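Local atomic coordinates of glycosyl hydrolases family 31 family protein (Aspergillus niger, PDB entry 6DRU), a protein that catalyses, as a family GH31 alpha-xylosidase, the release of alpha-xylose from the non-reducing terminal glucose of xyloglucan oligosaccharides. Residues A137-A143 against L204-A210; D229-Q233 against T609-R615; G502-A507 against M614-Y618. All blocks are in the same frame, centred on the assembly; numbering follows the deposited sequence.

Contact 1 of 3, residues A137-A143 against L204-A210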
loop_
_atom_site.group_PDB
_atom_site.type_symbol
_atom_site.label_atom_id
_atom_site.label_comp_id
_atom_site.label_asym_id
_atom_site.label_seq_id
_atom_site.Cartn_x
_atom_site.Cartn_y
_atom_site.Cartn_z
ATOM N N ALA A 137 -0.618 8.520 -11.634
ATOM C CA ALA A 137 -0.967 8.851 -13.008
ATOM C C ALA A 137 0.271 8.816 -13.886
ATOM O O ALA A 137 1.352 9.240 -13.469
ATOM C CB ALA A 137 -1.624 10.232 -13.097
ATOM N N GLU A 138 0.103 8.303 -15.102
ATOM C CA GLU A 138 1.155 8.276 -16.113
ATOM C C GLU A 138 0.550 8.748 -17.427
ATOM O O GLU A 138 -0.245 8.026 -18.039
ATOM C CB GLU A 138 1.748 6.873 -16.251
ATOM C CG GLU A 138 2.530 6.413 -15.030
ATOM C CD GLU A 138 2.890 4.941 -15.080
ATOM O OE1 GLU A 138 2.316 4.153 -14.295
ATOM O OE2 GLU A 138 3.743 4.568 -15.909
ATOM N N PHE A 139 0.921 9.949 -17.857
ATOM C CA PHE A 139 0.408 10.543 -19.084
ATOM C C PHE A 139 1.514 10.591 -20.127
ATOM O O PHE A 139 2.612 11.087 -19.853
ATOM C CB PHE A 139 -0.153 11.943 -18.823
ATOM C CG PHE A 139 -1.590 11.944 -18.380
ATOM C CD1 PHE A 139 -2.030 11.071 -17.397
ATOM C CD2 PHE A 139 -2.502 12.820 -18.948
ATOM C CE1 PHE A 139 -3.352 11.068 -16.991
ATOM C CE2 PHE A 139 -3.825 12.824 -18.543
ATOM C CZ PHE A 139 -4.251 11.946 -17.565
ATOM N N SER A 140 1.223 10.072 -21.318
ATOM C CA SER A 140 2.209 9.912 -22.376
ATOM C C SER A 140 1.825 10.733 -23.599
ATOM O O SER A 140 0.664 10.737 -24.021
ATOM C CB SER A 140 2.353 8.439 -22.763
ATOM O OG SER A 140 2.748 7.661 -21.647
ATOM N N PHE A 141 2.811 11.420 -24.171
ATOM C CA PHE A 141 2.627 12.226 -25.367
ATOM C C PHE A 141 3.680 11.839 -26.397
ATOM O O PHE A 141 4.792 11.435 -26.047
ATOM C CB PHE A 141 2.726 13.728 -25.056
ATOM C CG PHE A 141 1.865 14.171 -23.904
ATOM C CD1 PHE A 141 2.356 14.159 -22.607
ATOM C CD2 PHE A 141 0.566 14.607 -24.118
ATOM C CE1 PHE A 141 1.567 14.568 -21.545
ATOM C CE2 PHE A 141 -0.227 15.016 -23.061
ATOM C CZ PHE A 141 0.273 14.997 -21.773
ATOM N N SER A 142 3.322 11.966 -27.671
ATOM C CA SER A 142 4.233 11.579 -28.738
ATOM C C SER A 142 5.392 12.565 -28.850
ATOM O O SER A 142 5.289 13.732 -28.461
ATOM C CB SER A 142 3.495 11.496 -30.073
ATOM O OG SER A 142 2.992 12.766 -30.458
ATOM N N ALA A 143 6.509 12.072 -29.381
ATOM C CA ALA A 143 7.689 12.892 -29.611
ATOM C C ALA A 143 8.414 12.380 -30.848
ATOM O O ALA A 143 8.266 11.221 -31.246
ATOM C CB ALA A 143 8.625 12.891 -28.397
ATOM N N LEU A 204 10.709 8.792 -28.731
ATOM C CA LEU A 204 9.405 8.782 -29.376
ATOM C C LEU A 204 8.245 9.072 -28.435
ATOM O O LEU A 204 7.095 9.094 -28.890
ATOM C CB LEU A 204 9.175 7.432 -30.068
ATOM C CG LEU A 204 10.195 7.117 -31.159
ATOM C CD1 LEU A 204 9.964 5.729 -31.729
ATOM C CD2 LEU A 204 10.121 8.169 -32.254
ATOM N N ARG A 205 8.499 9.291 -27.146
ATOM C CA ARG A 205 7.411 9.500 -26.200
ATOM C C ARG A 205 7.859 10.432 -25.086
ATOM O O ARG A 205 8.944 10.257 -24.526
ATOM C CB ARG A 205 6.935 8.178 -25.593
ATOM C CG ARG A 205 5.852 8.360 -24.543
ATOM C CD ARG A 205 5.424 7.039 -23.938
ATOM N NE ARG A 205 6.502 6.446 -23.155
ATOM C CZ ARG A 205 6.365 5.364 -22.398
ATOM N NH1 ARG A 205 5.191 4.748 -22.324
ATOM N NH2 ARG A 205 7.401 4.898 -21.714
ATOM N N THR A 206 7.021 11.414 -24.772
ATOM C CA THR A 206 7.198 12.253 -23.597
ATOM C C THR A 206 6.190 11.818 -22.541
ATOM O O THR A 206 4.986 11.763 -22.814
ATOM C CB THR A 206 7.003 13.731 -23.942
ATOM O OG1 THR A 206 7.984 14.129 -24.907
ATOM C CG2 THR A 206 7.147 14.590 -22.696
ATOM N N ARG A 207 6.677 11.509 -21.340
ATOM C CA ARG A 207 5.830 10.960 -20.290
ATOM C C ARG A 207 6.051 11.702 -18.980
ATOM O O ARG A 207 7.193 11.885 -18.548
ATOM C CB ARG A 207 6.093 9.465 -20.090
ATOM C CG ARG A 207 5.200 8.834 -19.044
ATOM C CD ARG A 207 5.446 7.344 -18.924
ATOM N NE ARG A 207 4.317 6.569 -19.426
ATOM C CZ ARG A 207 4.190 5.254 -19.279
ATOM N NH1 ARG A 207 5.125 4.565 -18.638
ATOM N NH2 ARG A 207 3.128 4.628 -19.767
ATOM N N PHE A 208 4.953 12.114 -18.352
ATOM C CA PHE A 208 4.958 12.687 -17.015
ATOM C C PHE A 208 4.180 11.774 -16.081
ATOM O O PHE A 208 3.158 11.199 -16.473
ATOM C CB PHE A 208 4.343 14.088 -17.007
ATOM C CG PHE A 208 5.085 15.078 -17.854
ATOM C CD1 PHE A 208 4.793 15.213 -19.202
ATOM C CD2 PHE A 208 6.076 15.874 -17.305
ATOM C CE1 PHE A 208 5.476 16.124 -19.988
ATOM C CE2 PHE A 208 6.764 16.788 -18.083
ATOM C CZ PHE A 208 6.463 16.912 -19.428
ATOM N N THR A 209 4.660 11.639 -14.845
ATOM C CA THR A 209 4.012 10.789 -13.856
ATOM C C THR A 209 3.773 11.569 -12.570
ATOM O O THR A 209 4.467 12.545 -12.275
ATOM C CB THR A 209 4.838 9.530 -13.535
ATOM O OG1 THR A 209 6.023 9.897 -12.820
ATOM C CG2 THR A 209 5.226 8.795 -14.812
ATOM N N ALA A 210 2.776 11.121 -11.810
ATOM C CA ALA A 210 2.454 11.686 -10.506
ATOM C C ALA A 210 2.305 10.542 -9.516
ATOM O O ALA A 210 1.505 9.627 -9.742
ATOM C CB ALA A 210 1.172 12.522 -10.565
HETATM O O HOH W 1 0.570 6.797 -20.351
#

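Contact 2 of 3, residues D229-Q233 against T609-R615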
loop_
_atom_site.group_PDB
_atom_site.type_symbol
_atom_site.label_atom_id
_atom_site.label_comp_id
_atom_site.label_asym_id
_atom_site.label_seq_id
_atom_site.Cartn_x
_atom_site.Cartn_y
_atom_site.Cartn_z
ATOM N N ASP A 229 10.759 34.076 -27.482
ATOM C CA ASP A 229 10.380 35.177 -26.605
ATOM C C ASP A 229 8.880 35.189 -26.352
ATOM O O ASP A 229 8.434 35.592 -25.271
ATOM C CB ASP A 229 10.837 36.507 -27.204
ATOM C CG ASP A 229 12.344 36.667 -27.181
ATOM O OD1 ASP A 229 12.976 36.185 -26.216
ATOM O OD2 ASP A 229 12.898 37.269 -28.126
ATOM N N THR A 230 8.088 34.747 -27.331
ATOM C CA THR A 230 6.647 34.659 -27.130
ATOM C C THR A 230 6.294 33.507 -26.200
ATOM O O THR A 230 5.413 33.643 -25.343
ATOM C CB THR A 230 5.933 34.506 -28.471
ATOM O OG1 THR A 230 6.204 35.651 -29.289
ATOM C CG2 THR A 230 4.431 34.386 -28.267
ATOM N N LEU A 231 6.966 32.363 -26.355
ATOM C CA LEU A 231 6.745 31.240 -25.449
ATOM C C LEU A 231 6.967 31.654 -23.999
ATOM O O LEU A 231 6.150 31.349 -23.122
ATOM C CB LEU A 231 7.658 30.072 -25.823
ATOM C CG LEU A 231 7.248 29.235 -27.033
ATOM C CD1 LEU A 231 8.284 28.159 -27.311
ATOM C CD2 LEU A 231 5.882 28.610 -26.804
ATOM N N GLN A 232 8.065 32.364 -23.729
ATOM C CA GLN A 232 8.313 32.851 -22.376
ATOM C C GLN A 232 7.299 33.911 -21.967
ATOM O O GLN A 232 6.990 34.043 -20.778
ATOM C CB GLN A 232 9.735 33.400 -22.263
ATOM C CG GLN A 232 10.812 32.333 -22.321
ATOM C CD GLN A 232 10.710 31.345 -21.174
ATOM O OE1 GLN A 232 10.506 31.733 -20.023
ATOM N NE2 GLN A 232 10.850 30.062 -21.483
ATOM N N GLN A 233 6.777 34.676 -22.929
ATOM C CA GLN A 233 5.714 35.623 -22.613
ATOM C C GLN A 233 4.451 34.897 -22.168
ATOM O O GLN A 233 3.744 35.362 -21.266
ATOM C CB GLN A 233 5.419 36.509 -23.823
ATOM C CG GLN A 233 4.845 37.875 -23.475
ATOM C CD GLN A 233 4.265 38.582 -24.685
ATOM O OE1 GLN A 233 4.848 38.563 -25.769
ATOM N NE2 GLN A 233 3.114 39.217 -24.503
ATOM N N THR A 609 7.319 41.371 -19.697
ATOM C CA THR A 609 6.985 40.367 -20.698
ATOM C C THR A 609 7.542 38.987 -20.384
ATOM O O THR A 609 7.303 38.052 -21.157
ATOM C CB THR A 609 7.467 40.807 -22.089
ATOM O OG1 THR A 609 8.836 41.227 -22.017
ATOM C CG2 THR A 609 6.611 41.951 -22.611
ATOM N N GLY A 610 8.295 38.833 -19.298
ATOM C CA GLY A 610 9.062 37.619 -19.107
ATOM C C GLY A 610 10.234 37.509 -20.053
ATOM O O GLY A 610 10.676 36.398 -20.361
ATOM N N ARG A 611 10.741 38.645 -20.531
ATOM C CA ARG A 611 11.901 38.690 -21.410
ATOM C C ARG A 611 13.111 38.137 -20.671
ATOM O O ARG A 611 13.563 38.733 -19.688
ATOM C CB ARG A 611 12.152 40.127 -21.870
ATOM C CG ARG A 611 13.052 40.261 -23.077
ATOM C CD ARG A 611 12.471 39.498 -24.249
ATOM N NE ARG A 611 13.244 39.695 -25.470
ATOM C CZ ARG A 611 12.868 40.493 -26.463
ATOM N NH1 ARG A 611 11.728 41.166 -26.374
ATOM N NH2 ARG A 611 13.627 40.618 -27.544
ATOM N N SER A 612 13.630 36.998 -21.125
ATOM C CA SER A 612 14.692 36.315 -20.396
ATOM C C SER A 612 15.922 37.202 -20.261
ATOM O O SER A 612 16.326 37.886 -21.205
ATOM C CB SER A 612 15.062 35.012 -21.097
ATOM O OG SER A 612 13.937 34.163 -21.233
ATOM N N ILE A 613 16.517 37.189 -19.069
ATOM C CA ILE A 613 17.658 38.047 -18.771
ATOM C C ILE A 613 18.920 37.451 -19.378
ATOM O O ILE A 613 19.478 38.008 -20.330
ATOM C CB ILE A 613 17.803 38.267 -17.255
ATOM C CG1 ILE A 613 16.538 38.933 -16.709
ATOM C CG2 ILE A 613 19.025 39.114 -16.954
ATOM C CD1 ILE A 613 16.561 39.159 -15.223
ATOM N N MET A 614 19.385 36.322 -18.852
ATOM C CA MET A 614 20.466 35.596 -19.505
ATOM C C MET A 614 19.854 34.601 -20.482
ATOM O O MET A 614 18.974 33.815 -20.117
ATOM C CB MET A 614 21.392 34.910 -18.495
ATOM C CG MET A 614 20.758 33.928 -17.536
ATOM S SD MET A 614 21.995 33.322 -16.362
ATOM C CE MET A 614 23.093 32.409 -17.444
ATOM N N ARG A 615 20.316 34.651 -21.728
ATOM C CA ARG A 615 19.576 34.112 -22.861
ATOM C C ARG A 615 20.393 33.064 -23.600
ATOM O O ARG A 615 21.469 33.387 -24.131
ATOM C CB ARG A 615 19.186 35.249 -23.810
ATOM C CG ARG A 615 18.382 36.354 -23.140
ATOM C CD ARG A 615 18.200 37.564 -24.043
ATOM N NE ARG A 615 17.435 37.252 -25.247
ATOM C CZ ARG A 615 16.113 37.123 -25.282
ATOM N NH1 ARG A 615 15.399 37.274 -24.175
ATOM N NH2 ARG A 615 15.505 36.839 -26.426
HETATM O O HOH W 2 9.283 37.608 -23.300
HETATM O O HOH W 3 10.768 34.181 -18.657
#

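Contact 3 of 3, residues G502-A507 against M614-Y618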
loop_
_atom_site.group_PDB
_atom_site.type_symbol
_atom_site.label_atom_id
_atom_site.label_comp_id
_atom_site.label_asym_id
_atom_site.label_seq_id
_atom_site.Cartn_x
_atom_site.Cartn_y
_atom_site.Cartn_z
ATOM N N GLY A 502 22.019 27.708 -15.510
ATOM C CA GLY A 502 21.314 28.977 -15.539
ATOM C C GLY A 502 20.547 29.204 -16.824
ATOM O O GLY A 502 19.535 29.912 -16.831
ATOM N N LEU A 503 21.015 28.621 -17.929
ATOM C CA LEU A 503 20.279 28.731 -19.184
ATOM C C LEU A 503 19.020 27.875 -19.159
ATOM O O LEU A 503 17.990 28.257 -19.726
ATOM C CB LEU A 503 21.179 28.343 -20.357
ATOM C CG LEU A 503 22.403 29.244 -20.526
ATOM C CD1 LEU A 503 23.302 28.744 -21.647
ATOM C CD2 LEU A 503 21.963 30.678 -20.769
ATOM N N SER A 504 19.083 26.712 -18.507
ATOM C CA SER A 504 17.886 25.892 -18.349
ATOM C C SER A 504 16.868 26.573 -17.443
ATOM O O SER A 504 15.657 26.481 -17.680
ATOM C CB SER A 504 18.260 24.516 -17.795
ATOM O OG SER A 504 19.087 23.805 -18.700
ATOM N N ALA A 505 17.341 27.262 -16.401
ATOM C CA ALA A 505 16.436 27.998 -15.525
ATOM C C ALA A 505 15.716 29.108 -16.280
ATOM O O ALA A 505 14.547 29.400 -16.003
ATOM C CB ALA A 505 17.209 28.569 -14.336
ATOM N N ALA A 506 16.400 29.740 -17.235
ATOM C CA ALA A 506 15.765 30.795 -18.018
ATOM C C ALA A 506 14.609 30.244 -18.844
ATOM O O ALA A 506 13.561 30.890 -18.967
ATOM C CB ALA A 506 16.796 31.478 -18.914
ATOM N N ALA A 507 14.780 29.051 -19.418
ATOM C CA ALA A 507 13.706 28.437 -20.190
ATOM C C ALA A 507 12.561 27.958 -19.307
ATOM O O ALA A 507 11.446 27.773 -19.807
ATOM C CB ALA A 507 14.248 27.272 -21.018
ATOM N N MET A 614 19.385 36.322 -18.852
ATOM C CA MET A 614 20.466 35.596 -19.505
ATOM C C MET A 614 19.854 34.601 -20.482
ATOM O O MET A 614 18.974 33.815 -20.117
ATOM C CB MET A 614 21.392 34.910 -18.495
ATOM C CG MET A 614 20.758 33.928 -17.536
ATOM S SD MET A 614 21.995 33.322 -16.362
ATOM C CE MET A 614 23.093 32.409 -17.444
ATOM N N ARG A 615 20.316 34.651 -21.728
ATOM C CA ARG A 615 19.576 34.112 -22.861
ATOM C C ARG A 615 20.393 33.064 -23.600
ATOM O O ARG A 615 21.469 33.387 -24.131
ATOM C CB ARG A 615 19.186 35.249 -23.810
ATOM C CG ARG A 615 18.382 36.354 -23.140
ATOM C CD ARG A 615 18.200 37.564 -24.043
ATOM N NE ARG A 615 17.435 37.252 -25.247
ATOM C CZ ARG A 615 16.113 37.123 -25.282
ATOM N NH1 ARG A 615 15.399 37.274 -24.175
ATOM N NH2 ARG A 615 15.505 36.839 -26.426
ATOM N N PRO A 616 19.936 31.816 -23.664
ATOM C CA PRO A 616 20.590 30.841 -24.542
ATOM C C PRO A 616 20.504 31.287 -25.994
ATOM O O PRO A 616 19.587 32.008 -26.393
ATOM C CB PRO A 616 19.799 29.551 -24.296
ATOM C CG PRO A 616 18.502 29.999 -23.697
ATOM C CD PRO A 616 18.828 31.219 -22.902
ATOM N N LEU A 617 21.480 30.841 -26.788
ATOM C CA LEU A 617 21.665 31.386 -28.130
ATOM C C LEU A 617 20.506 31.076 -29.070
ATOM O O LEU A 617 20.333 31.788 -30.064
ATOM C CB LEU A 617 22.970 30.866 -28.736
ATOM C CG LEU A 617 24.250 31.310 -28.026
ATOM C CD1 LEU A 617 25.481 30.810 -28.765
ATOM C CD2 LEU A 617 24.285 32.825 -27.878
ATOM N N TYR A 618 19.707 30.044 -28.789
ATOM C CA TYR A 618 18.604 29.725 -29.687
ATOM C C TYR A 618 17.486 30.758 -29.623
ATOM O O TYR A 618 16.692 30.853 -30.564
ATOM C CB TYR A 618 18.045 28.329 -29.385
ATOM C CG TYR A 618 17.529 28.125 -27.975
ATOM C CD1 TYR A 618 16.293 28.627 -27.584
ATOM C CD2 TYR A 618 18.266 27.407 -27.043
ATOM C CE1 TYR A 618 15.816 28.437 -26.302
ATOM C CE2 TYR A 618 17.794 27.208 -25.758
ATOM C CZ TYR A 618 16.569 27.728 -25.394
ATOM O OH TYR A 618 16.092 27.538 -24.117
HETATM O O HOH W 4 17.457 26.631 -21.945
#

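Contact 1 of 3, residues A137-A143 against L204-A210
The backbone ladder comes first: strands 137-142 and 205-210 run antiparallel in the five-stranded antiparallel sheet of the N-terminal region. Each hydrogen-bonded pair closes both ways: A137 N to A210 O is 3.1 Å and A210 N to A137 O 2.9 Å, F139 N to F208 O 2.9 Å and F208 N to F139 O 3.0 Å. F141 N to T206 O and T206 N to F141 O are both 2.6 Å. A weak bond from A143 N to L204 O (3.1 Å) ends the ladder.

E138, S140, R207 and T209 share one face. R207 NE donates to S140 OG at 2.9 Å, and E138 OE2 sits 3.1 Å from R207 NH1 as a salt bridge of charges, out of the guanidinium plane.

The other face is mostly apolar, with T206 beside A137, F139, F141, F208 and A210. F141 CE1 meets F208 CD1 at 4.0 Å, and F189 packs against both rings. The chemistry thus implies a two-sided pair of strands, one face aromatic and one polar, while R205, from the diverging S142/R205 pair, forms the firm salt bridge to D168 of the second subunit.

Contact 2 of 3, residues D229-Q233 against T609-R615
D229 lies over one face of the R611 guanidinium, with OD2 3.5 Å from R611 NH2; this salt bridge is one of charges alone, since no N-H points at the oxygen. Its other oxygen, OD1, meets the edge of R615 and takes a hydrogen bond from R615 NH2 at 2.6 Å. R615 has two further partners: NH1 donates to S612 O at 3.2 Å, and NE forms a salt bridge with D620. D229, R611 and R615 form a salt-bridge network between helix 228-239 and the turn that leads from helix 596-609 into strand 614-615, in the part of the chain assigned to the GH31 C-terminal domain. G610, the first residue to leave the helix, has a positive phi (71°), and an ideal CB there would lie 3.0 Å from Q232 O. Q233 CA is 3.2 Å from T609 O in a CA-H...O contact. One water bridges D229 O (2.9 Å) and T609 O (3.0 Å), and another joins Q232 OE1 to G610 O, 2.8 Å from each; Q232 NE2 donates to A507 O on helix 492-508.

Contact 3 of 3, residues G502-A507 against M614-Y618
Here a helix of the TIM-barrel domain, 492-508, packs on strand 614-615, the edge strand of the C-terminal beta sheet, which runs into P616 and then Y618. The joint is buried and mostly apolar.

L503 is in the mt rotamer (chi1 -62°, chi2 176°). Its CA-to-CB bond points sideways, but the extended chain carries CD2 across to the other segment, 3.9 Å from M614 CE and 3.8 Å from P616 CD. That one methyl group therefore touches both the methionine tip and the proline ring.

M614 has chi1 in the p well (57°), a trans chi2 and an m chi3 (-66°), and this course brings its methyl against the start of the helical segment, CE lying 4.1 Å from G502 C. A CB modelled on G502 would come within 3.2 Å of M614 CE, so glycine leaves the room the methionine uses. W513 and Y643 also pack on M614.

One turn along the helix from G502, A506 needs no rotamer: its CB sits 3.4 Å from M614 O and 4.5 Å from P616 CD. The CA-to-CB bond of R615 points away from the helix, and its guanidinium pairs with D229 and D620.

Y618 also has chi1 in the p well (59°), with chi2 at 77°. Its ring stacks on Y150 and meets Y228 edge-to-face, and its hydroxyl reaches the helix: OH lies 3.6 Å from A507 CB, and a single water sits 2.7 Å from Y618 OH and 2.8 Å from L503 O.

From the N terminus, contact 1 closes first, joining strands 61 residues apart within the N-terminal beta region. It is complete before either other loop opens, and its nearest atoms stay about 14 Å from contact 2 and 12 Å from contact 3. Contact 2 then opens at helix 228-239, just after that region, and spans the TIM barrel to close at 609-615. Contact 3 opens inside this span, on barrel helix 492-508, and ends on the same part of the chain, sharing M614 and R615. Their centres are 9 Å apart, and Q232 NE2 lies 2.9 Å from A507 O, a probable hydrogen bond. The chain around strand 614-615 thus meets both helices where barrel and C-terminal domain join.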